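Local coordinates for ethyl tert-butyl ether degradation EthD protein (Ralstonia eutropha JMP134, PDB 3BF4), which is of unknown function but belongs to the EthD family, which is loosely assigned an oxidoreductase role, and has a ferredoxin-like fold, at residues Met20-Val25 and Ala81-Ser86; Arg43-Val48 and Tyr59-Gly64. The protein carries 3 engineered substitutions. One frame throughout, in Å; residues are numbered along the deposited sequence.

Interaction 1: Met20-Val25 and Ala81-Ser86; sequences MIKVNV and AFICDS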
loop_
_atom_site.group_PDB
_atom_site.type_symbol
_atom_site.label_atom_id
_atom_site.label_comp_id
_atom_site.label_asym_id
_atom_site.label_seq_id
_atom_site.Cartn_x
_atom_site.Cartn_y
_atom_site.Cartn_z
HETATM N N MSE A 20 10.674 -2.655 -10.958
HETATM C CA MSE A 20 10.581 -2.231 -9.564
HETATM C C MSE A 20 9.388 -2.896 -8.888
HETATM O O MSE A 20 8.311 -3.009 -9.490
HETATM C CB MSE A 20 10.451 -0.706 -9.477
HETATM C CG MSE A 20 10.569 -0.123 -8.074
HETATM SE SE MSE A 20 10.183 1.794 -8.127
HETATM C CE MSE A 20 11.668 2.390 -9.275
ATOM N N ILE A 21 9.614 -3.392 -7.671
ATOM C CA ILE A 21 8.560 -3.998 -6.881
ATOM C C ILE A 21 8.361 -3.216 -5.596
ATOM O O ILE A 21 9.227 -2.419 -5.183
ATOM C CB ILE A 21 8.788 -5.520 -6.557
ATOM C CG1 ILE A 21 10.043 -5.747 -5.692
ATOM C CG2 ILE A 21 8.814 -6.337 -7.862
ATOM C CD1 ILE A 21 10.044 -7.060 -4.932
ATOM N N LYS A 22 7.212 -3.487 -4.989
ATOM C CA LYS A 22 6.783 -2.936 -3.719
ATOM C C LYS A 22 6.387 -4.142 -2.879
ATOM O O LYS A 22 5.526 -4.914 -3.304
ATOM C CB LYS A 22 5.586 -2.018 -3.982
ATOM C CG LYS A 22 5.011 -1.258 -2.813
ATOM C CD LYS A 22 4.117 -0.120 -3.342
ATOM C CE LYS A 22 3.414 0.633 -2.228
ATOM N NZ LYS A 22 2.355 -0.187 -1.571
ATOM N N VAL A 23 7.060 -4.349 -1.744
ATOM C CA VAL A 23 6.734 -5.440 -0.822
ATOM C C VAL A 23 5.893 -4.791 0.288
ATOM O O VAL A 23 6.390 -3.941 1.008
ATOM C CB VAL A 23 7.981 -6.117 -0.236
ATOM C CG1 VAL A 23 7.578 -7.244 0.732
ATOM C CG2 VAL A 23 8.879 -6.656 -1.353
ATOM N N ASN A 24 4.641 -5.212 0.403
ATOM C CA ASN A 24 3.670 -4.704 1.363
ATOM C C ASN A 24 3.518 -5.651 2.547
ATOM O O ASN A 24 3.314 -6.849 2.338
ATOM C CB ASN A 24 2.295 -4.607 0.681
ATOM C CG ASN A 24 2.293 -3.656 -0.511
ATOM O OD1 ASN A 24 2.565 -2.481 -0.355
ATOM N ND2 ASN A 24 1.960 -4.165 -1.695
ATOM N N VAL A 25 3.659 -5.134 3.774
ATOM C CA VAL A 25 3.392 -5.917 4.995
ATOM C C VAL A 25 2.219 -5.173 5.632
ATOM O O VAL A 25 2.313 -3.969 5.889
ATOM C CB VAL A 25 4.582 -6.007 5.930
ATOM C CG1 VAL A 25 4.254 -6.943 7.107
ATOM C CG2 VAL A 25 5.814 -6.495 5.174
ATOM N N ALA A 81 5.817 -0.584 3.442
ATOM C CA ALA A 81 6.193 -1.006 2.108
ATOM C C ALA A 81 7.687 -0.852 1.896
ATOM O O ALA A 81 8.252 0.134 2.318
ATOM C CB ALA A 81 5.415 -0.245 1.046
ATOM N N PHE A 82 8.303 -1.861 1.271
ATOM C CA PHE A 82 9.704 -1.840 0.881
ATOM C C PHE A 82 9.715 -1.741 -0.646
ATOM O O PHE A 82 9.201 -2.631 -1.330
ATOM C CB PHE A 82 10.425 -3.109 1.346
ATOM C CG PHE A 82 10.331 -3.333 2.818
ATOM C CD1 PHE A 82 11.176 -2.644 3.694
ATOM C CD2 PHE A 82 9.387 -4.211 3.344
ATOM C CE1 PHE A 82 11.081 -2.831 5.092
ATOM C CE2 PHE A 82 9.292 -4.411 4.728
ATOM C CZ PHE A 82 10.136 -3.724 5.604
ATOM N N ILE A 83 10.261 -0.640 -1.157
ATOM C CA ILE A 83 10.395 -0.386 -2.586
ATOM C C ILE A 83 11.774 -0.944 -2.943
ATOM O O ILE A 83 12.793 -0.511 -2.368
ATOM C CB ILE A 83 10.216 1.124 -2.925
ATOM C CG1 ILE A 83 8.732 1.508 -2.802
ATOM C CG2 ILE A 83 10.706 1.464 -4.351
ATOM C CD1 ILE A 83 8.147 1.389 -1.393
ATOM N N CYS A 84 11.783 -1.933 -3.845
ATOM C CA CYS A 84 12.985 -2.667 -4.247
ATOM C C CYS A 84 13.099 -2.739 -5.759
ATOM O O CYS A 84 12.098 -2.960 -6.452
ATOM C CB CYS A 84 12.897 -4.097 -3.697
ATOM S SG CYS A 84 12.658 -4.160 -1.882
ATOM N N ASP A 85 14.312 -2.568 -6.264
ATOM C CA ASP A 85 14.577 -2.632 -7.715
ATOM C C ASP A 85 14.475 -4.066 -8.275
ATOM O O ASP A 85 14.164 -4.238 -9.450
ATOM C CB ASP A 85 15.952 -2.022 -8.046
ATOM C CG ASP A 85 16.036 -0.516 -7.714
ATOM O OD1 ASP A 85 15.166 0.273 -8.174
ATOM O OD2 ASP A 85 16.996 -0.120 -7.002
ATOM N N SER A 86 14.689 -5.075 -7.426
ATOM C CA SER A 86 14.675 -6.485 -7.823
ATOM C C SER A 86 13.982 -7.374 -6.808
ATOM O O SER A 86 14.345 -7.341 -5.629
ATOM C CB SER A 86 16.135 -6.950 -7.962
ATOM O OG SER A 86 16.273 -8.364 -7.963
#

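Interaction 2: Arg43-Val48 and Tyr59-Gly64; sequences RHMPMV and YTVEKG. With EDO (1,2-ethanediol), chain C.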
loop_
_atom_site.group_PDB
_atom_site.type_symbol
_atom_site.label_atom_id
_atom_site.label_comp_id
_atom_site.label_asym_id
_atom_site.label_seq_id
_atom_site.Cartn_x
_atom_site.Cartn_y
_atom_site.Cartn_z
ATOM N N ARG A 43 12.401 0.812 15.950
ATOM C CA ARG A 43 13.270 -0.371 16.202
ATOM C C ARG A 43 13.198 -1.408 15.092
ATOM O O ARG A 43 14.213 -1.746 14.489
ATOM C CB ARG A 43 12.920 -1.050 17.538
ATOM C CG ARG A 43 12.970 -0.143 18.780
ATOM C CD ARG A 43 14.369 0.033 19.290
ATOM N NE ARG A 43 14.846 -1.180 19.975
ATOM C CZ ARG A 43 14.698 -1.472 21.280
ATOM N NH1 ARG A 43 14.068 -0.648 22.135
ATOM N NH2 ARG A 43 15.196 -2.624 21.748
ATOM N N HIS A 44 11.993 -1.891 14.800
ATOM C CA HIS A 44 11.830 -2.951 13.813
ATOM C C HIS A 44 12.166 -2.540 12.365
ATOM O O HIS A 44 13.013 -3.184 11.743
ATOM C CB HIS A 44 10.438 -3.572 13.896
ATOM C CG HIS A 44 10.241 -4.734 12.970
ATOM N ND1 HIS A 44 10.769 -5.983 13.216
ATOM C CD2 HIS A 44 9.560 -4.836 11.810
ATOM C CE1 HIS A 44 10.422 -6.802 12.243
ATOM N NE2 HIS A 44 9.692 -6.130 11.376
HETATM N N MSE A 45 11.522 -1.493 11.850
HETATM C CA MSE A 45 11.718 -1.059 10.445
HETATM C C MSE A 45 13.166 -0.683 10.069
HETATM O O MSE A 45 13.618 -1.063 8.987
HETATM C CB MSE A 45 10.752 0.066 10.052
HETATM C CG MSE A 45 9.266 -0.311 10.037
HETATM SE SE MSE A 45 8.853 -1.669 8.745
HETATM C CE MSE A 45 9.363 -0.690 7.123
ATOM N N PRO A 46 13.877 0.082 10.924
ATOM C CA PRO A 46 15.288 0.349 10.659
ATOM C C PRO A 46 16.151 -0.930 10.654
ATOM O O PRO A 46 17.109 -1.016 9.869
ATOM C CB PRO A 46 15.675 1.297 11.807
ATOM C CG PRO A 46 14.379 1.950 12.154
ATOM C CD PRO A 46 13.442 0.816 12.122
HETATM N N MSE A 47 15.817 -1.899 11.517
HETATM C CA MSE A 47 16.493 -3.201 11.513
HETATM C C MSE A 47 16.209 -3.959 10.206
HETATM O O MSE A 47 17.136 -4.488 9.607
HETATM C CB MSE A 47 16.135 -4.042 12.748
HETATM C CG MSE A 47 16.811 -5.421 12.818
HETATM SE SE MSE A 47 15.901 -6.835 11.773
HETATM C CE MSE A 47 14.154 -6.771 12.658
ATOM N N VAL A 48 14.949 -4.011 9.770
ATOM C CA VAL A 48 14.603 -4.719 8.520
ATOM C C VAL A 48 15.306 -4.074 7.310
ATOM O O VAL A 48 15.820 -4.788 6.436
ATOM C CB VAL A 48 13.069 -4.806 8.261
ATOM C CG1 VAL A 48 12.783 -5.499 6.921
ATOM C CG2 VAL A 48 12.362 -5.549 9.409
ATOM N N TYR A 59 11.798 2.595 2.359
ATOM C CA TYR A 59 10.580 2.061 2.930
ATOM C C TYR A 59 9.626 3.180 3.338
ATOM O O TYR A 59 10.026 4.338 3.443
ATOM C CB TYR A 59 10.860 1.098 4.095
ATOM C CG TYR A 59 11.420 1.700 5.373
ATOM C CD1 TYR A 59 10.573 2.291 6.325
ATOM C CD2 TYR A 59 12.782 1.623 5.666
ATOM C CE1 TYR A 59 11.086 2.843 7.533
ATOM C CE2 TYR A 59 13.304 2.162 6.865
ATOM C CZ TYR A 59 12.448 2.771 7.792
ATOM O OH TYR A 59 12.952 3.303 8.964
ATOM N N THR A 60 8.358 2.807 3.505
ATOM C CA THR A 60 7.303 3.693 3.985
ATOM C C THR A 60 6.613 3.001 5.166
ATOM O O THR A 60 6.627 1.771 5.255
ATOM C CB THR A 60 6.217 3.995 2.890
ATOM O OG1 THR A 60 5.373 2.859 2.702
ATOM C CG2 THR A 60 6.836 4.390 1.555
ATOM N N VAL A 61 6.011 3.789 6.052
ATOM C CA VAL A 61 5.268 3.283 7.217
ATOM C C VAL A 61 4.014 4.141 7.419
ATOM O O VAL A 61 4.058 5.363 7.239
ATOM C CB VAL A 61 6.098 3.344 8.527
ATOM C CG1 VAL A 61 5.334 2.668 9.696
ATOM C CG2 VAL A 61 7.458 2.712 8.354
ATOM N N GLU A 62 2.916 3.500 7.805
ATOM C CA GLU A 62 1.650 4.194 8.088
ATOM C C GLU A 62 0.890 3.501 9.229
ATOM O O GLU A 62 1.121 2.315 9.522
ATOM C CB GLU A 62 0.783 4.282 6.818
ATOM C CG GLU A 62 0.338 2.934 6.315
ATOM C CD GLU A 62 -0.236 2.964 4.927
ATOM O OE1 GLU A 62 -1.442 3.256 4.769
ATOM O OE2 GLU A 62 0.524 2.625 3.998
ATOM N N LYS A 63 0.022 4.277 9.875
ATOM C CA LYS A 63 -0.834 3.840 10.972
ATOM C C LYS A 63 -2.273 4.031 10.517
ATOM O O LYS A 63 -2.657 5.141 10.149
ATOM C CB LYS A 63 -0.557 4.652 12.251
ATOM C CG LYS A 63 -1.609 4.416 13.355
ATOM C CD LYS A 63 -1.127 4.656 14.784
ATOM C CE LYS A 63 -0.870 6.070 15.128
ATOM N NZ LYS A 63 -0.534 6.180 16.599
ATOM N N GLY A 64 -3.067 2.966 10.566
ATOM C CA GLY A 64 -4.473 3.024 10.163
ATOM C C GLY A 64 -5.274 3.939 11.063
ATOM O O GLY A 64 -5.118 3.879 12.277
HETATM C C1 EDO C . 7.812 -5.242 8.548
HETATM O O1 EDO C . 6.402 -5.258 8.849
HETATM C C2 EDO C . 8.429 -6.644 8.493
HETATM O O2 EDO C . 7.710 -7.564 9.321
#

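Interaction 1: Met20-Val25 and Ala81-Ser86
Met20, a selenomethionine, extends with CG opposite its backbone N (chi1 -171°) and bends at the last torsion (chi3 -63°). This sets its SE against Ile83 CG2 at 3.8 Å. The Phe82 ring presents an edge to Val25 CG2, with CE2 at 4.1 Å. Between these ends the backbones form an antiparallel ladder. Two hydrogen-bonded pairs hold it, Ile21 with Cys84 and Val23 with Phe82. Ile21 N donates to Cys84 O at 2.8 Å. Val23 N reaches Phe82 O, also at 2.8 Å, and each pair has a return bond. The non-hydrogen-bonded pairs are Lys22 with Ile83 and Asn24 with Ala81. Lys22 CE rests on Ala81 CB at 3.9 Å. Its NZ donates to a lone pair of Asn24 OD1 at 2.6 Å and forms a salt bridge to Glu62 of the second subunit. At Lys22 and Asn24 this face, shared with Ala81 and Ile83, reaches the second subunit. Ile21, Val23, Phe82 and Cys84 line the other side, where Phe82 packs on helix 37-52. These are the two central strands, flanked by strands 58-66 and 114-120.

Interaction 2: Arg43-Val48 and Tyr59-Gly64
Met45 and Tyr59 make a Met-aromatic contact in the layer between helix 37-52 and the sheet, next to a pocket that holds 1,2-ethanediol. Met45 is a selenomethionine. Its SE lies 5.4 Å from the centroid of the Tyr59 ring, oblique to it at 27° from the ring normal. The methyl makes the closer approach, with CE 3.3 Å from Tyr59 CD1, a tight fit. Met45 leaves the helix with CG opposite the carbonyl carbon (chi1 -65°) and then bends twice. The folded chain runs past the tyrosine in the opposite direction and keeps CB near the far end of the ring, 3.8 Å from Tyr59 CE1. Met45 CG also meets Val61 CG2 at 3.9 Å, which spreads the contact along the strand. Pro46 CG comes across the phenol end at 3.7 Å from Tyr59 OH. The helix is kinked where the N of Pro46 makes no bond to the preceding turn.

The ethanediol probably came from the crystallisation liquor. Its C1 lies 3.7 Å from Met45 SE. Its O2 makes a weak hydrogen bond to His44 NE2 at 3.2 Å. The diol carbons lie at the imidazole edge. Val48 CG2 covers one face of that ring, offset toward its rim. His44 ND1 is bonded to Asp104, which probably helps set how the ring is turned. The diol thus has polar partners in His44, Tyr27 and Tyr40 and touches Met45 through C1.

Val61, Lys63 and Gly64 pair with a strand of the second subunit, so the sheet continues across the interface. Helix 37-52 packs on one sheet face and links strand 21-28 to strand 58-66. With the antiparallel strand order 2-3-1-4, this is the ferredoxin-like fold.

The two contacts share one sheet but hold it differently. Interaction 1 joins the central strands edge to edge, mostly through backbone hydrogen bonds. Interaction 2 joins helix 37-52 to an outer strand, mainly through side-chain packing. Interaction 1 has 7 of 12 touching residues buried and one exposed; interaction 2 has two of five buried and none exposed. The buried surfaces are 532 and 199 Å². They meet directly: Ala81 O and Thr60 N form a probable hydrogen bond, and Phe82 CE1 packs on Met45 CE at 3.4 Å. Phe82 thus joins both. Both reach the second subunit, interaction 1 chiefly through the polar side chains of Lys22 and Asn24 and interaction 2 also through strand pairing.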